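PDB 3PPT: Sodium/calcium exchanger regulatory protein 1, which binds and may transport fatty acids such as palmitoleate, also binds phosphoinositides and, when phosphorylated, stimulates the Na+/Ca2+ exchanger of squid optic nerve. Local coordinates for residues L4-L10 with A36-I42; D47-I51 with I62-I66. One frame throughout, in Å; residues are numbered along the deposited sequence. Where two conformers were deposited one is given.

Contact 1. Residues L4-L10 with A36-I42; sequences LAGKWIL and ATPTQEI
The apolar centre is I42, whose CD1 lies 4.1 Å from W8 CD1 and 4.3 Å from L4 CB. The W8 indole (chi1 m) swings back, its NE1 donating to L4 O at 2.9 Å. L10 CB rests on P38 CD at 3.8 Å. Strands 6-10 and 39-42 run antiparallel at 163°, axes 4.6 Å apart. In the hydrogen-bonded pairs, G6 N to I42 O, I42 N to G6 O, W8 N to Q40 O and Q40 N to W8 O are all 2.9 Å; L10 N to P38 O, 3.0 Å, adds a fifth bond. At G6, phi/psi 128/-156 would jam a CB against the preceding carbonyl. The other face carries K7-E41 and I9-T39, non-hydrogen-bonded. K7, extended, lays CG 3.8 Å from E41 CG, its NZ 4.5 Å from E41 OE2, too far to salt-bridge. Q40 hydrogen-bonds R105 through OE1, its side chain about 3 Å (nearest atoms) from the palmitoleic acid. This pairs first and second strands of the fatty-acid-binding-protein barrel, linked through its two-helix lid.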
ATOM      1  N   LEU A   4       6.455  11.286   0.767  1.00 13.99           N
ATOM      2  CA  LEU A   4       6.155   9.908   1.140  1.00 12.60           C
ATOM      3  C   LEU A   4       7.427   9.135   1.467  1.00 13.36           C
ATOM      4  O   LEU A   4       7.374   8.110   2.127  1.00 12.79           O
ATOM      5  CB  LEU A   4       5.357   9.213   0.026  1.00 12.33           C
ATOM      6  CG  LEU A   4       3.876   9.592  -0.030  1.00 12.42           C
ATOM      7  CD1 LEU A   4       3.269   9.139  -1.352  1.00 13.80           C
ATOM      8  CD2 LEU A   4       3.100   9.015   1.168  1.00 13.06           C
ATOM      9  N   ALA A   5       8.574   9.645   1.021  1.00 13.36           N
ATOM     10  CA  ALA A   5       9.846   8.998   1.329  1.00 14.65           C
ATOM     11  C   ALA A   5      10.063   8.887   2.831  1.00 14.63           C
ATOM     12  O   ALA A   5       9.766   9.816   3.589  1.00 14.61           O
ATOM     13  CB  ALA A   5      11.017   9.768   0.693  1.00 16.65           C
ATOM     14  N   GLY A   6      10.580   7.739   3.245  1.00 13.96           N
ATOM     15  CA  GLY A   6      10.977   7.519   4.625  1.00 14.14           C
ATOM     16  C   GLY A   6      10.362   6.247   5.167  1.00 13.08           C
ATOM     17  O   GLY A   6      10.005   5.341   4.407  1.00 14.09           O
ATOM     18  N   LYS A   7      10.235   6.177   6.487  1.00 12.37           N
ATOM     19  CA  LYS A   7       9.696   4.990   7.137  1.00 11.71           C
ATOM     20  C   LYS A   7       8.422   5.334   7.889  1.00 11.71           C
ATOM     21  O   LYS A   7       8.304   6.413   8.488  1.00 12.49           O
ATOM     22  CB  LYS A   7      10.744   4.390   8.082  1.00 12.43           C
ATOM     23  CG  LYS A   7      10.285   3.128   8.780  1.00 12.39           C
ATOM     24  CD  LYS A   7      11.429   2.455   9.513  1.00 13.90           C
ATOM     25  CE  LYS A   7      10.956   1.154  10.107  1.00 14.74           C
ATOM     26  NZ  LYS A   7      12.072   0.481  10.809  1.00 15.05           N
ATOM     27  N   TRP A   8       7.473   4.402   7.856  1.00 11.17           N
ATOM     28  CA  TRP A   8       6.124   4.605   8.358  1.00 10.79           C
ATOM     29  C   TRP A   8       5.698   3.367   9.129  1.00 10.85           C
ATOM     30  O   TRP A   8       6.069   2.257   8.756  1.00 11.69           O
ATOM     31  CB  TRP A   8       5.165   4.769   7.170  1.00 11.20           C
ATOM     32  CG  TRP A   8       5.497   5.935   6.306  1.00 11.40           C
ATOM     33  CD1 TRP A   8       6.202   5.930   5.131  1.00 11.72           C
ATOM     34  CD2 TRP A   8       5.133   7.294   6.552  1.00 11.53           C
ATOM     35  NE1 TRP A   8       6.290   7.215   4.630  1.00 12.45           N
ATOM     36  CE2 TRP A   8       5.643   8.066   5.486  1.00 11.70           C
ATOM     37  CE3 TRP A   8       4.415   7.931   7.569  1.00 11.25           C
ATOM     38  CZ2 TRP A   8       5.463   9.451   5.418  1.00 13.32           C
ATOM     39  CZ3 TRP A   8       4.235   9.298   7.501  1.00 12.22           C
ATOM     40  CH2 TRP A   8       4.757  10.044   6.431  1.00 12.52           C
ATOM     41  N   ILE A   9       4.892   3.535  10.170  1.00 11.26           N
ATOM     42  CA  ILE A   9       4.348   2.386  10.898  1.00 11.33           C
ATOM     43  C   ILE A   9       2.842   2.569  11.120  1.00 10.35           C
ATOM     44  O   ILE A   9       2.381   3.677  11.371  1.00 10.96           O
ATOM     45  CB  ILE A   9       5.127   2.145  12.216  1.00 13.14           C
ATOM     46  CG1 ILE A   9       4.781   0.778  12.813  1.00 14.71           C
ATOM     47  CG2 ILE A   9       4.909   3.302  13.202  1.00 14.02           C
ATOM     48  CD1 ILE A   9       5.796   0.304  13.852  1.00 15.63           C
ATOM     49  N   LEU A  10       2.073   1.490  10.994  1.00 10.06           N
ATOM     50  CA  LEU A  10       0.622   1.605  11.056  1.00 10.40           C
ATOM     51  C   LEU A  10       0.162   2.145  12.399  1.00 10.77           C
ATOM     52  O   LEU A  10       0.591   1.647  13.437  1.00 12.10           O
ATOM     53  CB  LEU A  10      -0.018   0.237  10.848  1.00 10.37           C
ATOM     54  CG  LEU A  10      -1.549   0.250  10.776  1.00 11.49           C
ATOM     55  CD1 LEU A  10      -2.022   0.897   9.478  1.00 12.24           C
ATOM     56  CD2 LEU A  10      -2.120  -1.164  10.931  1.00 12.70           C
ATOM     57  N   ALA A  36      -1.649  -7.446  12.287  1.00 12.51           N
ATOM     58  CA  ALA A  36      -0.318  -6.929  11.998  1.00 12.39           C
ATOM     59  C   ALA A  36      -0.184  -5.433  12.261  1.00 12.47           C
ATOM     60  O   ALA A  36      -1.163  -4.682  12.212  1.00 12.67           O
ATOM     61  CB  ALA A  36       0.063  -7.235  10.553  1.00 12.80           C
ATOM     62  N   THR A  37       1.053  -5.009  12.484  1.00 12.74           N
ATOM     63  CA  THR A  37       1.396  -3.594  12.561  1.00 13.43           C
ATOM     64  C   THR A  37       2.515  -3.349  11.557  1.00 12.14           C
ATOM     65  O   THR A  37       3.680  -3.229  11.921  1.00 13.11           O
ATOM     66  CB  THR A  37       1.855  -3.195  13.980  1.00 16.33           C
ATOM     67  OG1 THR A  37       0.889  -3.653  14.933  1.00 19.01           O
ATOM     68  CG2 THR A  37       2.000  -1.678  14.091  1.00 17.22           C
ATOM     69  N   PRO A  38       2.162  -3.270  10.273  0.57 10.47           N
ATOM     70  CA  PRO A  38       3.199  -3.189   9.243  0.57 10.15           C
ATOM     71  C   PRO A  38       3.974  -1.887   9.244  0.57  9.35           C
ATOM     72  O   PRO A  38       3.482  -0.831   9.674  0.57 10.62           O
ATOM     73  CB  PRO A  38       2.401  -3.287   7.941  0.57  9.53           C
ATOM     74  CG  PRO A  38       1.028  -2.815   8.313  0.57 10.17           C
ATOM     75  CD  PRO A  38       0.809  -3.327   9.695  0.57 10.82           C
ATOM     76  N   THR A  39       5.194  -1.972   8.737  1.00  9.50           N
ATOM     77  CA  THR A  39       5.945  -0.783   8.380  1.00  9.79           C
ATOM     78  C   THR A  39       5.993  -0.676   6.862  1.00 10.05           C
ATOM     79  O   THR A  39       5.973  -1.688   6.151  1.00 11.01           O
ATOM     80  CB  THR A  39       7.381  -0.808   8.901  1.00 11.28           C
ATOM     81  OG1 THR A  39       8.095  -1.898   8.299  1.00 12.74           O
ATOM     82  CG2 THR A  39       7.385  -0.926  10.426  1.00 11.55           C
ATOM     83  N   GLN A  40       6.087   0.554   6.373  1.00  9.78           N
ATOM     84  CA  GLN A  40       6.394   0.799   4.971  1.00 10.36           C
ATOM     85  C   GLN A  40       7.640   1.657   4.900  1.00 10.85           C
ATOM     86  O   GLN A  40       7.761   2.668   5.611  1.00 12.01           O
ATOM     87  CB  GLN A  40       5.244   1.492   4.244  1.00 10.19           C
ATOM     88  CG  GLN A  40       4.042   0.578   4.029  1.00 10.61           C
ATOM     89  CD  GLN A  40       2.977   1.198   3.136  1.00 10.53           C
ATOM     90  OE1 GLN A  40       3.289   2.014   2.263  1.00 11.06           O
ATOM     91  NE2 GLN A  40       1.716   0.802   3.335  1.00 12.15           N
ATOM     92  N   GLU A  41       8.559   1.263   4.031  0.61 11.06           N
ATOM     93  CA  GLU A  41       9.744   2.052   3.764  0.61 11.31           C
ATOM     94  C   GLU A  41       9.737   2.422   2.306  0.61 11.52           C
ATOM     95  O   GLU A  41       9.727   1.553   1.430  0.61 11.82           O
ATOM     96  CB  GLU A  41      10.980   1.262   4.126  0.61 13.00           C
ATOM     97  CG  GLU A  41      11.126   1.167   5.612  0.61 13.84           C
ATOM     98  CD  GLU A  41      12.176   0.186   6.024  0.61 14.74           C
ATOM     99  OE1 GLU A  41      11.908  -1.024   5.890  0.61 15.41           O
ATOM    100  OE2 GLU A  41      13.259   0.626   6.482  0.61 14.94           O
ATOM    101  N   ILE A  42       9.709   3.725   2.059  1.00 11.81           N
ATOM    102  CA  ILE A  42       9.522   4.246   0.720  1.00 12.11           C
ATOM    103  C   ILE A  42      10.762   5.036   0.342  1.00 12.61           C
ATOM    104  O   ILE A  42      11.218   5.905   1.096  1.00 13.59           O
ATOM    105  CB  ILE A  42       8.263   5.148   0.683  1.00 12.02           C
ATOM    106  CG1 ILE A  42       7.024   4.324   1.074  1.00 12.29           C
ATOM    107  CG2 ILE A  42       8.105   5.838  -0.677  1.00 12.70           C
ATOM    108  CD1 ILE A  42       5.731   5.116   1.113  1.00 13.22           C
TER

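Contact 2. Residues D47-I51 with I62-I66; sequences DSWSI and ISFTI
S48-I51 and I62-T65 are extended strands, antiparallel at 163° with axes 4.7 Å apart; D47, psi near 14°, turns out of the strand. W49-F64 and I51-I62 are hydrogen-bonded pairs: W49 N to F64 O is 2.9 Å, F64 N to W49 O 3.0 Å, I51 N to I62 O 2.9 Å and I62 N to I51 O 3.1 Å. S48-T65 and S50-S63 are non-hydrogen-bonded, the latter drawing its CA atoms to 4.1 Å. I66 N donates to D47 O at 2.9 Å, and a water donates to D47 OD2 and I66 O, 2.8 Å from each.

Serines and T65 share one face; W49, F64, I51 and I62 take the other. F64 (chi1 p) turns its ring beneath W49 CB, 3.6 Å from the ring centroid, a CH-pi contact. The W49 five-membered ring (chi1 m) is nearly parallel to F64 (17°) but slid aside, centroids 5.2 Å apart. I66 CD1 lies over the indole, 4.0 Å from the centroid of the W49 five-membered ring. I51 CD1 meets the F64 edge, 4.3 Å from CE2, while I51 CB touches I62 CG1 at 4.1 Å. This is a beta hairpin of the calycin barrel, its apolar face inward.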
ATOM      1  N   ASP A  47      11.917   9.767 -10.678  1.00 18.73           N
ATOM      2  CA  ASP A  47      10.647   9.068 -10.880  1.00 18.27           C
ATOM      3  C   ASP A  47      10.746   7.571 -10.587  1.00 16.91           C
ATOM      4  O   ASP A  47       9.869   6.798 -10.966  1.00 16.63           O
ATOM      5  CB  ASP A  47      10.079   9.314 -12.279  1.00 20.74           C
ATOM      6  CG  ASP A  47      11.011   8.856 -13.383  1.00 23.52           C
ATOM      7  OD1 ASP A  47      12.089   8.306 -13.073  1.00 24.82           O
ATOM      8  OD2 ASP A  47      10.657   9.043 -14.572  1.00 25.87           O
ATOM      9  N   SER A  48      11.834   7.172  -9.936  0.54 16.07           N
ATOM     10  CA  SER A  48      12.007   5.794  -9.496  0.54 14.93           C
ATOM     11  C   SER A  48      11.595   5.663  -8.036  0.54 14.20           C
ATOM     12  O   SER A  48      12.010   6.456  -7.186  0.54 14.72           O
ATOM     13  CB  SER A  48      13.460   5.343  -9.673  0.54 15.06           C
ATOM     14  OG  SER A  48      13.818   5.283 -11.042  0.54 15.31           O
ATOM     15  N   TRP A  49      10.779   4.654  -7.754  1.00 12.73           N
ATOM     16  CA  TRP A  49      10.273   4.410  -6.407  1.00 12.27           C
ATOM     17  C   TRP A  49      10.524   2.981  -5.970  1.00 11.51           C
ATOM     18  O   TRP A  49      10.561   2.068  -6.790  1.00 12.71           O
ATOM     19  CB  TRP A  49       8.756   4.607  -6.367  1.00 12.40           C
ATOM     20  CG  TRP A  49       8.302   6.021  -6.438  1.00 12.93           C
ATOM     21  CD1 TRP A  49       8.573   6.930  -7.422  1.00 14.23           C
ATOM     22  CD2 TRP A  49       7.478   6.694  -5.482  1.00 13.64           C
ATOM     23  NE1 TRP A  49       7.970   8.132  -7.130  1.00 14.24           N
ATOM     24  CE2 TRP A  49       7.292   8.013  -5.943  1.00 14.11           C
ATOM     25  CE3 TRP A  49       6.871   6.303  -4.281  1.00 14.56           C
ATOM     26  CZ2 TRP A  49       6.534   8.952  -5.239  1.00 14.56           C
ATOM     27  CZ3 TRP A  49       6.124   7.235  -3.575  1.00 14.21           C
ATOM     28  CH2 TRP A  49       5.955   8.547  -4.061  1.00 14.98           C
ATOM     29  N   SER A  50      10.669   2.788  -4.663  1.00 12.57           N
ATOM     30  CA  SER A  50      10.531   1.455  -4.094  1.00 13.22           C
ATOM     31  C   SER A  50       9.746   1.518  -2.797  1.00 12.02           C
ATOM     32  O   SER A  50       9.824   2.500  -2.054  1.00 12.28           O
ATOM     33  CB  SER A  50      11.883   0.779  -3.881  1.00 15.90           C
ATOM     34  OG  SER A  50      12.653   1.474  -2.923  1.00 17.81           O
ATOM     35  N   ILE A  51       8.968   0.475  -2.546  1.00 11.09           N
ATOM     36  CA  ILE A  51       8.186   0.390  -1.318  1.00 10.59           C
ATOM     37  C   ILE A  51       8.315  -1.003  -0.736  1.00 10.39           C
ATOM     38  O   ILE A  51       7.957  -1.994  -1.383  1.00 10.13           O
ATOM     39  CB  ILE A  51       6.691   0.676  -1.562  1.00 11.39           C
ATOM     40  CG1 ILE A  51       6.497   2.040  -2.227  1.00 12.53           C
ATOM     41  CG2 ILE A  51       5.924   0.614  -0.246  1.00 12.11           C
ATOM     42  CD1 ILE A  51       5.045   2.419  -2.434  1.00 14.48           C
ATOM     43  N   ILE A  62       8.264  -3.733  -3.871  1.00 13.54           N
ATOM     44  CA  ILE A  62       8.056  -3.364  -5.251  1.00 13.49           C
ATOM     45  C   ILE A  62       8.964  -2.205  -5.613  1.00 12.63           C
ATOM     46  O   ILE A  62       9.316  -1.374  -4.764  1.00 12.66           O
ATOM     47  CB  ILE A  62       6.586  -2.998  -5.559  1.00 15.37           C
ATOM     48  CG1 ILE A  62       6.133  -1.789  -4.738  1.00 14.30           C
ATOM     49  CG2 ILE A  62       5.663  -4.195  -5.343  1.00 16.99           C
ATOM     50  CD1 ILE A  62       4.738  -1.304  -5.089  1.00 15.32           C
ATOM     51  N   SER A  63       9.375  -2.164  -6.873  0.68 12.37           N
ATOM     52  CA  SER A  63      10.088  -1.008  -7.395  0.68 12.12           C
ATOM     53  C   SER A  63       9.540  -0.713  -8.778  0.68 11.65           C
ATOM     54  O   SER A  63       9.185  -1.626  -9.523  0.68 13.04           O
ATOM     55  CB  SER A  63      11.615  -1.196  -7.397  0.68 12.60           C
ATOM     56  OG  SER A  63      12.026  -2.311  -8.165  0.68 13.98           O
ATOM     57  N   PHE A  64       9.435   0.571  -9.095  1.00 12.02           N
ATOM     58  CA  PHE A  64       8.757   0.992 -10.306  1.00 12.67           C
ATOM     59  C   PHE A  64       9.175   2.375 -10.730  1.00 13.47           C
ATOM     60  O   PHE A  64       9.785   3.121  -9.973  1.00 14.23           O
ATOM     61  CB  PHE A  64       7.225   0.944 -10.115  1.00 12.72           C
ATOM     62  CG  PHE A  64       6.722   1.719  -8.913  1.00 12.24           C
ATOM     63  CD1 PHE A  64       6.379   3.064  -9.029  1.00 12.99           C
ATOM     64  CD2 PHE A  64       6.591   1.103  -7.673  1.00 12.47           C
ATOM     65  CE1 PHE A  64       5.906   3.773  -7.940  1.00 13.33           C
ATOM     66  CE2 PHE A  64       6.121   1.812  -6.572  1.00 12.59           C
ATOM     67  CZ  PHE A  64       5.779   3.147  -6.703  1.00 13.28           C
ATOM     68  N   THR A  65       8.834   2.691 -11.970  1.00 14.05           N
ATOM     69  CA  THR A  65       8.987   4.022 -12.522  1.00 15.26           C
ATOM     70  C   THR A  65       7.588   4.601 -12.658  1.00 14.39           C
ATOM     71  O   THR A  65       6.692   3.928 -13.160  1.00 14.25           O
ATOM     72  CB  THR A  65       9.631   3.959 -13.920  1.00 17.30           C
ATOM     73  OG1 THR A  65      10.880   3.259 -13.840  1.00 19.18           O
ATOM     74  CG2 THR A  65       9.853   5.364 -14.480  1.00 19.22           C
ATOM     75  N   ILE A  66       7.394   5.834 -12.200  1.00 13.88           N
ATOM     76  CA  ILE A  66       6.102   6.495 -12.348  1.00 15.03           C
ATOM     77  C   ILE A  66       5.662   6.471 -13.813  1.00 15.27           C
ATOM     78  O   ILE A  66       6.437   6.804 -14.708  1.00 16.81           O
ATOM     79  CB  ILE A  66       6.164   7.946 -11.833  1.00 15.35           C
ATOM     80  CG1 ILE A  66       6.393   7.955 -10.312  1.00 16.20           C
ATOM     81  CG2 ILE A  66       4.913   8.731 -12.234  1.00 16.17           C
ATOM     82  CD1 ILE A  66       5.241   7.371  -9.496  1.00 17.18           C
TER
HETATM   83  O   HOH W   1       7.902   9.181 -14.891  1.00 29.47           O

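How the contacts relate
Contacts 1 and 2 follow one another along the chain and belong to the same sheet: strand 39-45, which pairs with 6-14 in contact 1, is also the neighbour of strand 48-54, the first strand of contact 2. Their centres are 15 Å apart, yet their inward faces merge. W49 of contact 2 reaches into contact 1, its CZ3 3.8 Å from I42 CG2 and its CH2 3.9 Å from L4 CD1, while Q40 OE1 lies 3.9 Å from I51 CG2. Contact 1 is the closer to the ligand: the Q40 side chain is about 3 Å from the palmitoleic acid at nearest atoms and that of I51 about 7 Å. Q40 and P38 also adjoin Y127 and R125, respectively, which bind palmitoleate.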